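Probable TonB-dependent siderophore receptor PiuA (PDB 5FP1) probably carries out the first step of iron uptake at the outer membrane by binding iron-chelating siderophores, possibly including ferric enterobactin. Local coordinates at residues Val180-His185 / Val201-Ser206; Asp148-Ser153 / Ile164-Asn169; Leu219-Leu224 / Glu268-Thr273; Asn174-Arg179 / Ile207-Asp212. All coordinates share one frame; numbering follows the deposited sequence.

Contact 1: Val180-His185 / Val201-Ser206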
loop_
_atom_site.group_PDB
_atom_site.type_symbol
_atom_site.label_atom_id
_atom_site.label_comp_id
_atom_site.label_asym_id
_atom_site.label_seq_id
_atom_site.Cartn_x
_atom_site.Cartn_y
_atom_site.Cartn_z
ATOM N N VAL A 180 -14.048 -20.192 -6.053
ATOM C CA VAL A 180 -13.746 -19.203 -7.080
ATOM C C VAL A 180 -14.458 -17.904 -6.756
ATOM O O VAL A 180 -15.631 -17.908 -6.386
ATOM C CB VAL A 180 -14.117 -19.688 -8.483
ATOM C CG1 VAL A 180 -15.607 -19.906 -8.609
ATOM C CG2 VAL A 180 -13.647 -18.679 -9.528
ATOM N N ALA A 181 -13.726 -16.789 -6.838
ATOM C CA ALA A 181 -14.331 -15.456 -6.764
ATOM C C ALA A 181 -14.175 -14.785 -8.124
ATOM O O ALA A 181 -13.179 -14.989 -8.812
ATOM C CB ALA A 181 -13.684 -14.628 -5.666
ATOM N N VAL A 182 -15.187 -14.044 -8.539
ATOM C CA VAL A 182 -15.165 -13.389 -9.838
ATOM C C VAL A 182 -15.616 -11.955 -9.627
ATOM O O VAL A 182 -16.406 -11.675 -8.727
ATOM C CB VAL A 182 -16.087 -14.079 -10.866
ATOM C CG1 VAL A 182 -15.812 -13.551 -12.253
ATOM C CG2 VAL A 182 -15.867 -15.583 -10.880
ATOM N N LEU A 183 -15.092 -11.054 -10.451
ATOM C CA LEU A 183 -15.308 -9.626 -10.288
ATOM C C LEU A 183 -15.509 -8.998 -11.653
ATOM O O LEU A 183 -14.747 -9.261 -12.582
ATOM C CB LEU A 183 -14.099 -8.947 -9.608
ATOM C CG LEU A 183 -14.095 -7.405 -9.641
ATOM C CD1 LEU A 183 -15.104 -6.838 -8.668
ATOM C CD2 LEU A 183 -12.694 -6.842 -9.364
ATOM N N GLY A 184 -16.511 -8.129 -11.712
ATOM C CA GLY A 184 -16.681 -7.160 -12.780
ATOM C C GLY A 184 -16.969 -5.809 -12.178
ATOM O O GLY A 184 -17.857 -5.671 -11.352
ATOM N N HIS A 185 -16.216 -4.785 -12.578
ATOM C CA HIS A 185 -16.337 -3.494 -11.915
ATOM C C HIS A 185 -16.086 -2.329 -12.846
ATOM O O HIS A 185 -15.176 -2.374 -13.657
ATOM C CB HIS A 185 -15.345 -3.387 -10.767
ATOM C CG HIS A 185 -15.346 -2.051 -10.098
ATOM N ND1 HIS A 185 -16.007 -1.813 -8.920
ATOM C CD2 HIS A 185 -14.793 -0.868 -10.464
ATOM C CE1 HIS A 185 -15.885 -0.535 -8.597
ATOM N NE2 HIS A 185 -15.137 0.054 -9.509
ATOM N N VAL A 201 -11.792 -6.447 -14.388
ATOM C CA VAL A 201 -12.337 -7.793 -14.259
ATOM C C VAL A 201 -11.288 -8.669 -13.587
ATOM O O VAL A 201 -10.074 -8.504 -13.809
ATOM C CB VAL A 201 -12.706 -8.336 -15.659
ATOM C CG1 VAL A 201 -12.965 -9.838 -15.633
ATOM C CG2 VAL A 201 -13.907 -7.572 -16.204
ATOM N N GLY A 202 -11.743 -9.570 -12.730
ATOM C CA GLY A 202 -10.849 -10.492 -12.078
ATOM C C GLY A 202 -11.470 -11.846 -11.796
ATOM O O GLY A 202 -12.692 -12.006 -11.757
ATOM N N ILE A 203 -10.601 -12.811 -11.557
ATOM C CA ILE A 203 -11.019 -14.121 -11.134
ATOM C C ILE A 203 -9.946 -14.686 -10.217
ATOM O O ILE A 203 -8.737 -14.428 -10.399
ATOM C CB ILE A 203 -11.275 -15.030 -12.377
ATOM C CG1 ILE A 203 -11.930 -16.357 -11.959
ATOM C CG2 ILE A 203 -10.000 -15.308 -13.119
ATOM C CD1 ILE A 203 -12.479 -17.142 -13.151
ATOM N N ALA A 204 -10.384 -15.441 -9.210
ATOM C CA ALA A 204 -9.483 -16.030 -8.229
ATOM C C ALA A 204 -9.984 -17.416 -7.825
ATOM O O ALA A 204 -10.675 -17.527 -6.823
ATOM C CB ALA A 204 -9.420 -15.171 -6.974
ATOM N N PRO A 205 -9.645 -18.433 -8.604
ATOM C CA PRO A 205 -9.969 -19.815 -8.288
ATOM C C PRO A 205 -8.886 -20.510 -7.474
ATOM O O PRO A 205 -7.680 -20.321 -7.718
ATOM C CB PRO A 205 -10.059 -20.446 -9.661
ATOM C CG PRO A 205 -9.075 -19.691 -10.482
ATOM C CD PRO A 205 -8.935 -18.324 -9.889
ATOM N N SER A 206 -9.304 -21.351 -6.535
ATOM C CA SER A 206 -8.353 -22.195 -5.847
ATOM C C SER A 206 -8.941 -23.573 -5.488
ATOM O O SER A 206 -10.152 -23.747 -5.439
ATOM C CB SER A 206 -7.880 -21.499 -4.577
ATOM O OG SER A 206 -8.964 -21.178 -3.772
#
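Val180 and Val182 of one strand meet Ile203 and Pro205 of the next on the outer face of an antiparallel beta-hairpin, part of the transmembrane beta-barrel of this TonB-dependent receptor. The strands 180-185 and 201-206 run almost exactly antiparallel. Ile203 is the side chain that the two valines share. Its CG1, anti to the backbone N (chi1 -171°), meets Val180 CG2, which comes obliquely at 3.8 Å. The same methyl also reaches Pro205 CB at 4.0 Å, the contact between residues paired directly across the strands. Val182 behaves differently: it lies alongside Ile203, the two side chains pointing the same way, with Val182 CG2 4.2 Å from Ile203 CG1. This apolar surface is consistent with a barrel exterior facing lipid.

The other face is turned to the plug. Ala181 and Leu183 both touch Phe112 there, and Leu183 packs further on Leu224 of the next strand, while Gly202, paired with Leu183, brings only backbone to this face. The CB atoms of the small Ala181 and Ala204 are 4.5 Å apart.

Two hydrogen-bonded pairs hold the backbones together, Ala181 with Ala204 and Leu183 with Gly202, each through two N-H...O=C bonds. Three of the four donors are tilted by 30° or less from the plane of their carbonyl. In the fourth, Ala181 N lies 3.1 Å from Ala204 O and sits well above the plane of that carbonyl, 57° out of it.

Contact 2: Asp148-Ser153 / Ile164-Asn169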
loop_
_atom_site.group_PDB
_atom_site.type_symbol
_atom_site.label_atom_id
_atom_site.label_comp_id
_atom_site.label_asym_id
_atom_site.label_seq_id
_atom_site.Cartn_x
_atom_site.Cartn_y
_atom_site.Cartn_z
ATOM N N ASP A 148 -19.710 -25.620 2.371
ATOM C CA ASP A 148 -20.200 -25.138 1.090
ATOM C C ASP A 148 -20.815 -23.764 1.259
ATOM O O ASP A 148 -21.380 -23.467 2.306
ATOM C CB ASP A 148 -21.199 -26.121 0.484
ATOM C CG ASP A 148 -20.529 -27.398 0.024
ATOM O OD1 ASP A 148 -19.850 -28.022 0.859
ATOM O OD2 ASP A 148 -20.638 -27.764 -1.165
ATOM N N PHE A 149 -20.657 -22.909 0.247
ATOM C CA PHE A 149 -21.324 -21.606 0.252
ATOM C C PHE A 149 -21.294 -20.920 -1.104
ATOM O O PHE A 149 -20.465 -21.248 -1.964
ATOM C CB PHE A 149 -20.782 -20.692 1.354
ATOM C CG PHE A 149 -19.318 -20.340 1.227
ATOM C CD1 PHE A 149 -18.909 -19.275 0.428
ATOM C CD2 PHE A 149 -18.358 -21.017 1.966
ATOM C CE1 PHE A 149 -17.570 -18.922 0.337
ATOM C CE2 PHE A 149 -17.018 -20.668 1.880
ATOM C CZ PHE A 149 -16.624 -19.612 1.064
ATOM N N LEU A 150 -22.269 -20.034 -1.308
ATOM C CA LEU A 150 -22.325 -19.168 -2.466
ATOM C C LEU A 150 -22.694 -17.775 -1.990
ATOM O O LEU A 150 -23.731 -17.583 -1.357
ATOM C CB LEU A 150 -23.337 -19.662 -3.491
ATOM C CG LEU A 150 -23.465 -18.804 -4.753
ATOM C CD1 LEU A 150 -22.176 -18.801 -5.562
ATOM C CD2 LEU A 150 -24.612 -19.298 -5.614
ATOM N N GLU A 151 -21.818 -16.812 -2.266
ATOM C CA GLU A 151 -22.051 -15.407 -1.904
ATOM C C GLU A 151 -21.915 -14.532 -3.151
ATOM O O GLU A 151 -21.240 -14.899 -4.114
ATOM C CB GLU A 151 -21.049 -14.924 -0.868
ATOM C CG GLU A 151 -21.050 -15.673 0.444
ATOM C CD GLU A 151 -20.060 -15.079 1.433
ATOM O OE1 GLU A 151 -19.993 -13.835 1.537
ATOM O OE2 GLU A 151 -19.348 -15.853 2.100
ATOM N N GLY A 152 -22.568 -13.383 -3.131
ATOM C CA GLY A 152 -22.564 -12.513 -4.282
ATOM C C GLY A 152 -23.041 -11.131 -3.916
ATOM O O GLY A 152 -23.642 -10.921 -2.864
ATOM N N SER A 153 -22.760 -10.189 -4.808
ATOM C CA SER A 153 -23.180 -8.823 -4.641
ATOM C C SER A 153 -23.460 -8.252 -6.015
ATOM O O SER A 153 -22.680 -8.444 -6.963
ATOM C CB SER A 153 -22.078 -8.026 -3.953
ATOM O OG SER A 153 -22.533 -6.724 -3.625
ATOM N N ILE A 164 -20.199 -6.232 -9.721
ATOM C CA ILE A 164 -20.756 -7.545 -9.411
ATOM C C ILE A 164 -19.628 -8.410 -8.918
ATOM O O ILE A 164 -18.562 -8.461 -9.536
ATOM C CB ILE A 164 -21.377 -8.190 -10.677
ATOM C CG1 ILE A 164 -22.575 -7.374 -11.153
ATOM C CG2 ILE A 164 -21.818 -9.625 -10.394
ATOM C CD1 ILE A 164 -23.002 -7.671 -12.574
ATOM N N THR A 165 -19.842 -9.074 -7.792
ATOM C CA THR A 165 -18.923 -10.107 -7.349
ATOM C C THR A 165 -19.702 -11.383 -7.068
ATOM O O THR A 165 -20.871 -11.332 -6.692
ATOM C CB THR A 165 -18.212 -9.714 -6.045
ATOM O OG1 THR A 165 -19.190 -9.400 -5.079
ATOM C CG2 THR A 165 -17.330 -8.495 -6.233
ATOM N N LEU A 166 -19.034 -12.510 -7.254
ATOM C CA LEU A 166 -19.576 -13.832 -6.940
ATOM C C LEU A 166 -18.476 -14.636 -6.302
ATOM O O LEU A 166 -17.342 -14.592 -6.763
ATOM C CB LEU A 166 -20.048 -14.537 -8.208
ATOM C CG LEU A 166 -21.564 -14.503 -8.340
ATOM C CD1 LEU A 166 -21.958 -13.546 -9.447
ATOM C CD2 LEU A 166 -22.109 -15.897 -8.600
ATOM N N ASP A 167 -18.794 -15.349 -5.226
ATOM C CA ASP A 167 -17.798 -16.120 -4.459
ATOM C C ASP A 167 -18.451 -17.477 -4.086
ATOM O O ASP A 167 -19.353 -17.520 -3.261
ATOM C CB ASP A 167 -17.427 -15.346 -3.205
ATOM C CG ASP A 167 -16.330 -16.019 -2.369
ATOM O OD1 ASP A 167 -15.796 -17.061 -2.797
ATOM O OD2 ASP A 167 -16.006 -15.502 -1.262
ATOM N N GLY A 168 -18.010 -18.552 -4.709
ATOM C CA GLY A 168 -18.582 -19.885 -4.445
ATOM C C GLY A 168 -17.524 -20.853 -3.964
ATOM O O GLY A 168 -16.413 -20.887 -4.494
ATOM N N ASN A 169 -17.872 -21.646 -2.951
ATOM C CA ASN A 169 -16.967 -22.632 -2.375
ATOM C C ASN A 169 -17.698 -23.988 -2.238
ATOM O O ASN A 169 -18.756 -24.060 -1.636
ATOM C CB ASN A 169 -16.524 -22.142 -1.003
ATOM C CG ASN A 169 -15.460 -23.017 -0.377
ATOM O OD1 ASN A 169 -14.284 -22.717 -0.464
ATOM N ND2 ASN A 169 -15.874 -24.098 0.278
#
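Phe149 and Asn169 come together with different first torsions. Phe149 CG takes the crowded position between its backbone N and carbonyl carbon (chi1 62°), whereas Asn169 CG is anti to its backbone N (chi1 -174°). The end of the Phe149 side chain comes nearer to strand 164-169 than its base, and Asn169 CB sits over one face of the phenyl ring in a CH-pi contact, 3.4 Å from the centroid and displaced toward the rim. The amide lies nearly parallel to the ring, their planes 8° apart, and Asn169 CG approaches Phe149 CE2 to 3.6 Å. Asn169 ND2 hydrogen-bonds to Lys145 O, which holds the amide from its far end.

Asp167, two residues earlier on the same face, approaches the ring obliquely, with OD1 4.1 Å from Phe149 CE1. Its OD2 forms a salt bridge with Arg179, whose positive charge probably eases the proximity of Glu151, as Glu151 OE2 is 4.8 Å from Asp167 OD2. Farther along, Ser153 CB touches Thr165 OG1 at 3.4 Å, and Ser153 OG hydrogen-bonds to Asn715.

The opposite face is apolar: Leu150 CD1 meets Leu166 CD2 at 4.2 Å, and Gly168 and Gly152 occupy the positions paired with these leucines. Six backbone hydrogen bonds in three pairs join the strands, the shortest being Asp167 N to Glu151 O at 2.7 Å.

This hairpin begins the beta-barrel. Strand 161-171 pairs with 177-188 on one side, and on the other strand 149-157 pairs with the last strand, 709-717, closing the barrel.

Contact 3: Leu219-Leu224 / Glu268-Thr273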
loop_
_atom_site.group_PDB
_atom_site.type_symbol
_atom_site.label_atom_id
_atom_site.label_comp_id
_atom_site.label_asym_id
_atom_site.label_seq_id
_atom_site.Cartn_x
_atom_site.Cartn_y
_atom_site.Cartn_z
ATOM N N LEU A 219 -3.662 -25.148 -4.234
ATOM C CA LEU A 219 -3.306 -24.560 -5.524
ATOM C C LEU A 219 -4.211 -23.343 -5.725
ATOM O O LEU A 219 -5.438 -23.426 -5.595
ATOM C CB LEU A 219 -3.566 -25.527 -6.684
ATOM C CG LEU A 219 -2.944 -26.910 -6.593
ATOM C CD1 LEU A 219 -3.370 -27.754 -7.782
ATOM C CD2 LEU A 219 -1.439 -26.801 -6.549
ATOM N N SER A 220 -3.628 -22.194 -6.041
ATOM C CA SER A 220 -4.467 -21.022 -6.219
ATOM C C SER A 220 -3.958 -20.137 -7.351
ATOM O O SER A 220 -2.790 -20.212 -7.745
ATOM C CB SER A 220 -4.596 -20.254 -4.904
ATOM O OG SER A 220 -3.392 -19.648 -4.602
ATOM N N TYR A 221 -4.876 -19.358 -7.908
ATOM C CA TYR A 221 -4.576 -18.482 -9.007
ATOM C C TYR A 221 -5.357 -17.215 -8.783
ATOM O O TYR A 221 -6.480 -17.246 -8.258
ATOM C CB TYR A 221 -4.997 -19.144 -10.322
ATOM C CG TYR A 221 -4.909 -18.276 -11.549
ATOM C CD1 TYR A 221 -3.667 -17.821 -12.026
ATOM C CD2 TYR A 221 -6.050 -17.930 -12.277
ATOM C CE1 TYR A 221 -3.584 -17.039 -13.166
ATOM C CE2 TYR A 221 -5.962 -17.143 -13.417
ATOM C CZ TYR A 221 -4.733 -16.690 -13.848
ATOM O OH TYR A 221 -4.635 -15.925 -15.000
ATOM N N TYR A 222 -4.755 -16.096 -9.188
ATOM C CA TYR A 222 -5.357 -14.794 -9.075
ATOM C C TYR A 222 -5.093 -14.053 -10.375
ATOM O O TYR A 222 -3.979 -14.072 -10.898
ATOM C CB TYR A 222 -4.747 -14.010 -7.903
ATOM C CG TYR A 222 -5.337 -12.620 -7.728
ATOM C CD1 TYR A 222 -6.559 -12.442 -7.117
ATOM C CD2 TYR A 222 -4.670 -11.486 -8.191
ATOM C CE1 TYR A 222 -7.114 -11.185 -6.960
ATOM C CE2 TYR A 222 -5.218 -10.226 -8.038
ATOM C CZ TYR A 222 -6.438 -10.072 -7.417
ATOM O OH TYR A 222 -6.996 -8.812 -7.235
ATOM N N TYR A 223 -6.123 -13.392 -10.872
ATOM C CA TYR A 223 -6.040 -12.605 -12.097
ATOM C C TYR A 223 -6.863 -11.355 -11.925
ATOM O O TYR A 223 -8.013 -11.402 -11.466
ATOM C CB TYR A 223 -6.606 -13.386 -13.283
ATOM C CG TYR A 223 -6.974 -12.531 -14.504
ATOM C CD1 TYR A 223 -6.006 -12.131 -15.413
ATOM C CD2 TYR A 223 -8.285 -12.153 -14.741
ATOM C CE1 TYR A 223 -6.336 -11.378 -16.535
ATOM C CE2 TYR A 223 -8.639 -11.405 -15.861
ATOM C CZ TYR A 223 -7.669 -11.020 -16.755
ATOM O OH TYR A 223 -8.032 -10.278 -17.869
ATOM N N LEU A 224 -6.268 -10.237 -12.317
ATOM C CA LEU A 224 -6.945 -8.962 -12.386
ATOM C C LEU A 224 -6.429 -8.156 -13.550
ATOM O O LEU A 224 -5.195 -8.035 -13.759
ATOM C CB LEU A 224 -6.721 -8.156 -11.101
ATOM C CG LEU A 224 -7.476 -6.826 -11.028
ATOM C CD1 LEU A 224 -8.950 -7.030 -10.787
ATOM C CD2 LEU A 224 -6.914 -5.924 -9.931
ATOM N N GLU A 268 -2.235 -5.569 -15.646
ATOM C CA GLU A 268 -2.588 -6.978 -15.734
ATOM C C GLU A 268 -1.710 -7.784 -14.802
ATOM O O GLU A 268 -0.493 -7.734 -14.894
ATOM C CB GLU A 268 -2.423 -7.486 -17.171
ATOM C CG GLU A 268 -2.876 -8.930 -17.331
ATOM C CD GLU A 268 -2.707 -9.456 -18.761
ATOM O OE1 GLU A 268 -2.590 -8.655 -19.714
ATOM O OE2 GLU A 268 -2.693 -10.684 -18.935
ATOM N N ASN A 269 -2.348 -8.499 -13.885
ATOM C CA ASN A 269 -1.655 -9.244 -12.865
ATOM C C ASN A 269 -2.149 -10.679 -12.782
ATOM O O ASN A 269 -3.356 -10.905 -12.744
ATOM C CB ASN A 269 -1.799 -8.554 -11.530
ATOM C CG ASN A 269 -0.887 -7.337 -11.426
ATOM O OD1 ASN A 269 0.301 -7.447 -11.112
ATOM N ND2 ASN A 269 -1.423 -6.195 -11.791
ATOM N N HIS A 270 -1.188 -11.601 -12.720
ATOM C CA HIS A 270 -1.453 -13.026 -12.542
ATOM C C HIS A 270 -0.602 -13.494 -11.400
ATOM O O HIS A 270 0.594 -13.158 -11.340
ATOM C CB HIS A 270 -1.017 -13.816 -13.779
ATOM C CG HIS A 270 -1.689 -13.423 -15.047
ATOM N ND1 HIS A 270 -2.695 -14.179 -15.617
ATOM C CD2 HIS A 270 -1.474 -12.384 -15.895
ATOM C CE1 HIS A 270 -3.083 -13.610 -16.745
ATOM N NE2 HIS A 270 -2.367 -12.514 -16.931
ATOM N N ILE A 271 -1.181 -14.284 -10.491
ATOM C CA ILE A 271 -0.386 -14.934 -9.450
ATOM C C ILE A 271 -0.817 -16.419 -9.344
ATOM O O ILE A 271 -2.008 -16.704 -9.211
ATOM C CB ILE A 271 -0.598 -14.293 -8.046
ATOM C CG1 ILE A 271 -0.363 -12.779 -8.073
ATOM C CG2 ILE A 271 0.325 -14.961 -7.004
ATOM C CD1 ILE A 271 -0.695 -12.068 -6.770
ATOM N N GLY A 272 0.157 -17.316 -9.375
ATOM C CA GLY A 272 -0.076 -18.756 -9.207
ATOM C C GLY A 272 0.713 -19.235 -7.996
ATOM O O GLY A 272 1.904 -18.945 -7.870
ATOM N N THR A 273 0.047 -19.947 -7.091
ATOM C CA THR A 273 0.670 -20.390 -5.840
ATOM C C THR A 273 0.428 -21.882 -5.596
ATOM O O THR A 273 -0.690 -22.360 -5.771
ATOM C CB THR A 273 0.106 -19.600 -4.657
ATOM O OG1 THR A 273 0.255 -18.192 -4.906
ATOM C CG2 THR A 273 0.816 -19.939 -3.395
HETATM O O HOH W 1 -2.374 -17.387 -6.378
HETATM O O HOH W 2 -2.034 -21.981 -2.911
HETATM O O HOH W 3 -4.136 -5.708 -12.554
#
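His270 is packed tightly between Tyr221 and Tyr223 on the outer face of the strand pair 219-224 and 268-273. Tyr221 OH and His270 ND1 are hydrogen-bonded at 2.7 Å, the hydroxyl lying at the edge of the imidazole near its plane. On the far side of the ring, His270 NE2 donates an almost straight bond (175°) to Glu268 OE2, which accepts on its anti lone pair, so both ring nitrogens are gripped and the rotation of the imidazole is fixed. Tyr223 CD1 then comes over one face of the imidazole, 3.5 Å from His270 CE1, while the two planes stand 52° apart. With CG anti to its carbonyl carbon (chi1 -60°), the His270 side chain lies beside both tyrosines, pointing the same way.

The pair belongs to the antiparallel transmembrane beta-barrel of TonB-dependent receptors, and a bound detergent molecule lies about 4 Å from the His270 side chain.

The inner face is more hydrated. Ser220 OG approaches Thr273 CB, at 3.5 Å, and a water links this hydroxyl with Thr273 OG1 while donating to Ile271 O at 2.9 Å. Another water donates to Leu224 O and accepts from Asn269 ND2; Asn269 OD1 is held by Ser295 OG. Between these wet ends Tyr222 CB and Ile271 CB are 4.2 Å apart, with the Tyr222 ring meeting Phe112 of the plug.

Contact 4: Asn174-Arg179 / Ile207-Asp212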
loop_
_atom_site.group_PDB
_atom_site.type_symbol
_atom_site.label_atom_id
_atom_site.label_comp_id
_atom_site.label_asym_id
_atom_site.label_seq_id
_atom_site.Cartn_x
_atom_site.Cartn_y
_atom_site.Cartn_z
ATOM N N ASN A 174 -14.548 -35.008 1.038
ATOM C CA ASN A 174 -13.457 -35.995 1.128
ATOM C C ASN A 174 -12.114 -35.307 1.377
ATOM O O ASN A 174 -11.051 -35.798 0.960
ATOM C CB ASN A 174 -13.360 -36.718 -0.201
ATOM C CG ASN A 174 -13.362 -35.740 -1.343
ATOM O OD1 ASN A 174 -13.218 -34.530 -1.103
ATOM N ND2 ASN A 174 -13.555 -36.220 -2.572
ATOM N N GLY A 175 -12.167 -34.145 2.022
ATOM C CA GLY A 175 -10.968 -33.366 2.291
ATOM C C GLY A 175 -10.606 -32.374 1.186
ATOM O O GLY A 175 -9.638 -31.615 1.330
ATOM N N ILE A 176 -11.363 -32.392 0.086
ATOM C CA ILE A 176 -11.114 -31.517 -1.068
ATOM C C ILE A 176 -12.188 -30.454 -1.097
ATOM O O ILE A 176 -13.384 -30.734 -0.902
ATOM C CB ILE A 176 -11.095 -32.301 -2.393
ATOM C CG1 ILE A 176 -10.073 -33.436 -2.325
ATOM C CG2 ILE A 176 -10.758 -31.388 -3.562
ATOM C CD1 ILE A 176 -9.882 -34.199 -3.623
ATOM N N ALA A 177 -11.765 -29.206 -1.278
ATOM C CA ALA A 177 -12.701 -28.125 -1.517
ATOM C C ALA A 177 -12.143 -27.174 -2.585
ATOM O O ALA A 177 -10.937 -27.093 -2.752
ATOM C CB ALA A 177 -13.000 -27.387 -0.253
ATOM N N ALA A 178 -13.029 -26.524 -3.330
ATOM C CA ALA A 178 -12.624 -25.615 -4.400
ATOM C C ALA A 178 -13.428 -24.352 -4.273
ATOM O O ALA A 178 -14.559 -24.381 -3.802
ATOM C CB ALA A 178 -12.833 -26.250 -5.771
ATOM N N ARG A 179 -12.821 -23.222 -4.643
ATOM C CA ARG A 179 -13.454 -21.925 -4.455
ATOM C C ARG A 179 -13.128 -21.059 -5.668
ATOM O O ARG A 179 -12.081 -21.210 -6.276
ATOM C CB ARG A 179 -12.928 -21.274 -3.188
ATOM C CG ARG A 179 -13.604 -19.975 -2.839
ATOM C CD ARG A 179 -13.033 -19.413 -1.558
ATOM N NE ARG A 179 -13.771 -18.243 -1.105
ATOM C CZ ARG A 179 -13.678 -17.737 0.118
ATOM N NH1 ARG A 179 -12.854 -18.276 1.006
ATOM N NH2 ARG A 179 -14.404 -16.685 0.450
ATOM N N ILE A 207 -8.057 -24.503 -5.180
ATOM C CA ILE A 207 -8.494 -25.802 -4.692
ATOM C C ILE A 207 -7.548 -26.305 -3.641
ATOM O O ILE A 207 -6.344 -26.091 -3.730
ATOM C CB ILE A 207 -8.645 -26.801 -5.873
ATOM C CG1 ILE A 207 -9.167 -28.164 -5.379
ATOM C CG2 ILE A 207 -7.355 -26.972 -6.636
ATOM C CD1 ILE A 207 -9.534 -29.073 -6.539
ATOM N N THR A 208 -8.111 -26.902 -2.600
ATOM C CA THR A 208 -7.321 -27.409 -1.482
ATOM C C THR A 208 -7.644 -28.901 -1.236
ATOM O O THR A 208 -8.766 -29.350 -1.493
ATOM C CB THR A 208 -7.520 -26.541 -0.220
ATOM O OG1 THR A 208 -6.488 -26.809 0.737
ATOM C CG2 THR A 208 -8.852 -26.749 0.425
ATOM N N PHE A 209 -6.622 -29.638 -0.801
ATOM C CA PHE A 209 -6.665 -31.086 -0.622
ATOM C C PHE A 209 -6.176 -31.422 0.790
ATOM O O PHE A 209 -5.272 -30.750 1.309
ATOM C CB PHE A 209 -5.739 -31.764 -1.610
ATOM C CG PHE A 209 -5.991 -31.408 -3.053
ATOM C CD1 PHE A 209 -5.381 -30.304 -3.630
ATOM C CD2 PHE A 209 -6.800 -32.212 -3.849
ATOM C CE1 PHE A 209 -5.591 -29.989 -4.956
ATOM C CE2 PHE A 209 -7.014 -31.907 -5.182
ATOM C CZ PHE A 209 -6.404 -30.797 -5.740
ATOM N N GLY A 210 -6.749 -32.457 1.410
ATOM C CA GLY A 210 -6.249 -32.925 2.719
ATOM C C GLY A 210 -6.791 -32.146 3.897
ATOM O O GLY A 210 -6.220 -32.168 5.001
ATOM N N LEU A 211 -7.912 -31.474 3.690
ATOM C CA LEU A 211 -8.553 -30.769 4.770
ATOM C C LEU A 211 -8.673 -31.686 5.973
ATOM O O LEU A 211 -9.025 -32.858 5.829
ATOM C CB LEU A 211 -9.933 -30.284 4.362
ATOM C CG LEU A 211 -9.987 -29.055 3.465
ATOM C CD1 LEU A 211 -11.395 -28.912 2.889
ATOM C CD2 LEU A 211 -9.569 -27.809 4.240
ATOM N N ASP A 212 -8.373 -31.141 7.151
ATOM C CA ASP A 212 -8.501 -31.867 8.421
ATOM C C ASP A 212 -7.613 -33.094 8.506
ATOM O O ASP A 212 -7.898 -34.001 9.269
ATOM C CB ASP A 212 -9.954 -32.272 8.669
ATOM C CG ASP A 212 -10.851 -31.083 8.928
ATOM O OD1 ASP A 212 -10.362 -30.085 9.497
ATOM O OD2 ASP A 212 -12.044 -31.143 8.560
HETATM O O HOH W 4 -8.377 -34.717 0.458
#
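Ala177 and Thr208 are joined by two backbone hydrogen bonds at the open end of the barrel hairpin 177-188/197-209, away from its connecting turn, where the pair frays into loops, probably on the periplasmic side as in related receptors. Thr208 N donates to Ala177 O at 2.8 Å, and Ala177 N returns a bond to Thr208 O. Beyond the last paired residues, Leu211 N donates to a lone pair of Gly175 O at 2.9 Å, in the carbonyl plane. An Asx turn, with Asn174 OD1 accepting from Ile176 N, shapes the start of this strand, and a water bridges Asn174 O to Gly210 N. Gly175 has a positive phi (89°), a conformation that favours glycine.

Around this polar frame, Ala177 and Thr208 face the barrel interior, and Ala178 and Ile207 the outside. Leu211 places its CB 3.3 Å from Gly175 O and its CD1 3.8 Å from Ala177 CB; Thr208 OG1 is hydrogen-bonded to Thr218 OG1 and to Ala217 O. Ile207 CG1 lies close to Ala177 O, and Ile207 CD1 meets Ile176 CG2 at 4.0 Å. The other branch of Ile176 reaches Phe209, with CD1 at the edge of the ring, 3.7 Å from Phe209 CD2.

From the N terminus, contact 2 comes first, closing the short loop of the hairpin 149-157/161-171. The chain then turns into strand 177-188, where contact 4 opens, followed by contact 1. Contact 1 closes first, around residues 186-200, and contact 4 closes outside it, so the two nest on one hairpin and follow each other along the same strand pair. Contact 3 starts after both have closed and spans the longer excursion between strands 215-226 and 264-279. None of the four cross. Strand 161-171 lies beside 177-188 and 197-209 beside 215-226, so the contacts tie six neighbouring barrel strands into one side of the barrel wall.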